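Local coordinates for staphylococcal nuclease domain-containing protein 1 (Drosophila melanogaster, PDB 2WAC) that cleaves DNA and RNA as an endonuclease, helps regulate translation with the RNA-induced silencing complex, and binds peptides carrying symmetrically dimethylated arginine through its Tudor domain, at residues Tyr85-Gly89 with Lys110-Thr114. Sequence-based numbering, arbitrary orientation.
Sequences YIDYG and KPYAT
The carboxylate of D87 and the backbone N-H of Y112 illustrate how one acidic side chain can tie a turn to a distant segment of the same chain. D87 OD1 accepts a hydrogen bond from Y112 N at 2.9 Å, nearly straight at 164°, through its anti lone pair, the one directed away from OD2. With CG beside its own backbone N (chi1 -64°), the carboxylate runs alongside the Y112 side chain, and D87 OD1 also meets the edge of the Y112 ring, 3.4 Å from Y112 CD2. The same oxygen forms a salt bridge with R70, which also bonds K110 O. Replacing this aspartate, say by an alanine, is likely to leave Y112 N without its acceptor and R70 without this acidic mate.

A second hydrogen bond, a weak one, runs from A113 N to I86 O at 3.3 Å. A water bridges the segments, donating to I86 O at 2.7 Å and to A113 O at 2.8 Å. Within the turn, Y85 O accepts from both Y88 N and G89 N.

The turn links strands 80-85 and 91-95 of the Tudor barrel and belongs to the region involved in dimethylarginine binding. Residues 110-114 lead into strand 113-118 of the mixed five-stranded sheet, consistent with the staphylococcal-nuclease-like part, so the contact joins the Tudor barrel to that part of the extended Tudor domain.

I86 CB faces P111 CB at 4.0 Å as the apolar side-chain pair, while the A113 methyl lies against the turn's backbone, A113 CB 3.6 Å from D87 C.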
ATOM      1  N   TYR A  85       5.416   2.529  -8.911  1.00 21.52           N
ATOM      2  CA  TYR A  85       6.113   3.681  -8.343  1.00 21.52           C
ATOM      3  C   TYR A  85       6.546   3.355  -6.916  1.00 21.54           C
ATOM      4  O   TYR A  85       5.761   3.456  -5.972  1.00 21.45           O
ATOM      5  CB  TYR A  85       5.247   4.944  -8.436  1.00 21.60           C
ATOM      6  CG  TYR A  85       4.994   5.348  -9.872  1.00 21.58           C
ATOM      7  CD1 TYR A  85       5.965   6.036 -10.600  1.00 22.02           C
ATOM      8  CD2 TYR A  85       3.802   5.012 -10.515  1.00 21.73           C
ATOM      9  CE1 TYR A  85       5.752   6.395 -11.930  1.00 22.19           C
ATOM     10  CE2 TYR A  85       3.577   5.367 -11.846  1.00 22.21           C
ATOM     11  CZ  TYR A  85       4.559   6.060 -12.546  1.00 22.29           C
ATOM     12  OH  TYR A  85       4.353   6.417 -13.861  1.00 22.18           O
ATOM     13  N   ILE A  86       7.811   2.953  -6.790  1.00 21.66           N
ATOM     14  CA  ILE A  86       8.332   2.272  -5.593  1.00 21.68           C
ATOM     15  C   ILE A  86       8.353   3.095  -4.305  1.00 21.86           C
ATOM     16  O   ILE A  86       8.439   2.537  -3.208  1.00 21.92           O
ATOM     17  CB  ILE A  86       9.748   1.658  -5.840  1.00 21.69           C
ATOM     18  CG1 ILE A  86      10.745   2.727  -6.314  1.00 21.30           C
ATOM     19  CG2 ILE A  86       9.666   0.487  -6.826  1.00 21.13           C
ATOM     20  CD1 ILE A  86      12.202   2.396  -6.017  1.00 21.21           C
ATOM     21  N   ASP A  87       8.270   4.413  -4.437  1.00 22.01           N
ATOM     22  CA  ASP A  87       8.311   5.288  -3.272  1.00 22.19           C
ATOM     23  C   ASP A  87       6.917   5.697  -2.785  1.00 22.39           C
ATOM     24  O   ASP A  87       6.789   6.387  -1.766  1.00 22.35           O
ATOM     25  CB  ASP A  87       9.187   6.512  -3.561  1.00 22.09           C
ATOM     26  CG  ASP A  87      10.641   6.143  -3.818  1.00 21.96           C
ATOM     27  OD1 ASP A  87      11.154   5.211  -3.157  1.00 21.82           O
ATOM     28  OD2 ASP A  87      11.277   6.786  -4.677  1.00 21.61           O
ATOM     29  N   TYR A  88       5.885   5.248  -3.504  1.00 22.58           N
ATOM     30  CA  TYR A  88       4.493   5.627  -3.219  1.00 22.81           C
ATOM     31  C   TYR A  88       3.517   4.451  -3.193  1.00 22.91           C
ATOM     32  O   TYR A  88       2.651   4.382  -2.317  1.00 23.17           O
ATOM     33  CB  TYR A  88       4.012   6.701  -4.204  1.00 22.84           C
ATOM     34  CG  TYR A  88       4.839   7.962  -4.129  1.00 22.89           C
ATOM     35  CD1 TYR A  88       4.526   8.970  -3.218  1.00 22.88           C
ATOM     36  CD2 TYR A  88       5.958   8.131  -4.947  1.00 22.91           C
ATOM     37  CE1 TYR A  88       5.298  10.125  -3.133  1.00 22.82           C
ATOM     38  CE2 TYR A  88       6.737   9.277  -4.866  1.00 22.70           C
ATOM     39  CZ  TYR A  88       6.401  10.270  -3.962  1.00 22.71           C
ATOM     40  OH  TYR A  88       7.172  11.405  -3.889  1.00 22.47           O
ATOM     41  N   GLY A  89       3.646   3.542  -4.155  1.00 22.93           N
ATOM     42  CA  GLY A  89       2.838   2.329  -4.164  1.00 22.92           C
ATOM     43  C   GLY A  89       1.840   2.166  -5.294  1.00 22.99           C
ATOM     44  O   GLY A  89       1.313   1.070  -5.497  1.00 23.03           O
ATOM     45  N   LYS A 110      16.787   2.113  -0.816  1.00 28.64           N
ATOM     46  CA  LYS A 110      15.697   1.145  -0.814  1.00 28.29           C
ATOM     47  C   LYS A 110      14.380   1.871  -1.078  1.00 27.83           C
ATOM     48  O   LYS A 110      14.283   3.076  -0.825  1.00 27.73           O
ATOM     49  CB  LYS A 110      15.627   0.412   0.537  1.00 28.32           C
ATOM     50  CG  LYS A 110      16.941  -0.202   1.035  1.00 28.89           C
ATOM     51  CD  LYS A 110      17.644   0.697   2.057  1.00 29.50           C
ATOM     52  CE  LYS A 110      18.717   1.568   1.414  1.00 29.56           C
ATOM     53  NZ  LYS A 110      18.777   2.931   2.021  1.00 29.44           N
ATOM     54  N   PRO A 111      13.364   1.152  -1.596  1.00 27.47           N
ATOM     55  CA  PRO A 111      12.061   1.786  -1.817  1.00 27.16           C
ATOM     56  C   PRO A 111      11.509   2.460  -0.556  1.00 26.87           C
ATOM     57  O   PRO A 111      11.580   1.883   0.532  1.00 26.76           O
ATOM     58  CB  PRO A 111      11.171   0.611  -2.223  1.00 27.23           C
ATOM     59  CG  PRO A 111      12.110  -0.366  -2.842  1.00 27.33           C
ATOM     60  CD  PRO A 111      13.363  -0.261  -2.023  1.00 27.48           C
ATOM     61  N   TYR A 112      10.970   3.670  -0.707  1.00 26.48           N
ATOM     62  CA  TYR A 112      10.447   4.425   0.438  1.00 26.33           C
ATOM     63  C   TYR A 112       9.017   4.055   0.844  1.00 26.01           C
ATOM     64  O   TYR A 112       8.506   4.546   1.852  1.00 26.19           O
ATOM     65  CB  TYR A 112      10.618   5.939   0.234  1.00 26.38           C
ATOM     66  CG  TYR A 112      12.042   6.386   0.474  1.00 26.88           C
ATOM     67  CD1 TYR A 112      12.566   6.433   1.767  1.00 27.35           C
ATOM     68  CD2 TYR A 112      12.873   6.736  -0.589  1.00 27.19           C
ATOM     69  CE1 TYR A 112      13.878   6.826   1.996  1.00 27.87           C
ATOM     70  CE2 TYR A 112      14.189   7.134  -0.369  1.00 27.58           C
ATOM     71  CZ  TYR A 112      14.683   7.177   0.926  1.00 27.92           C
ATOM     72  OH  TYR A 112      15.982   7.567   1.152  1.00 28.49           O
ATOM     73  N   ALA A 113       8.390   3.173   0.069  1.00 25.54           N
ATOM     74  CA  ALA A 113       7.093   2.602   0.426  1.00 25.13           C
ATOM     75  C   ALA A 113       7.169   1.076   0.493  1.00 24.88           C
ATOM     76  O   ALA A 113       7.867   0.444  -0.303  1.00 24.79           O
ATOM     77  CB  ALA A 113       6.018   3.045  -0.559  1.00 25.03           C
ATOM     78  N   THR A 114       6.446   0.497   1.450  1.00 24.57           N
ATOM     79  CA  THR A 114       6.427  -0.950   1.664  1.00 24.28           C
ATOM     80  C   THR A 114       4.986  -1.449   1.683  1.00 24.05           C
ATOM     81  O   THR A 114       4.129  -0.851   2.336  1.00 23.87           O
ATOM     82  CB  THR A 114       7.130  -1.329   2.993  1.00 24.32           C
ATOM     83  OG1 THR A 114       8.433  -0.735   3.031  1.00 24.28           O
ATOM     84  CG2 THR A 114       7.264  -2.848   3.139  1.00 24.24           C
TER
HETATM   85  O   HOH W   1       7.607  -0.021  -3.061  1.00 14.81           O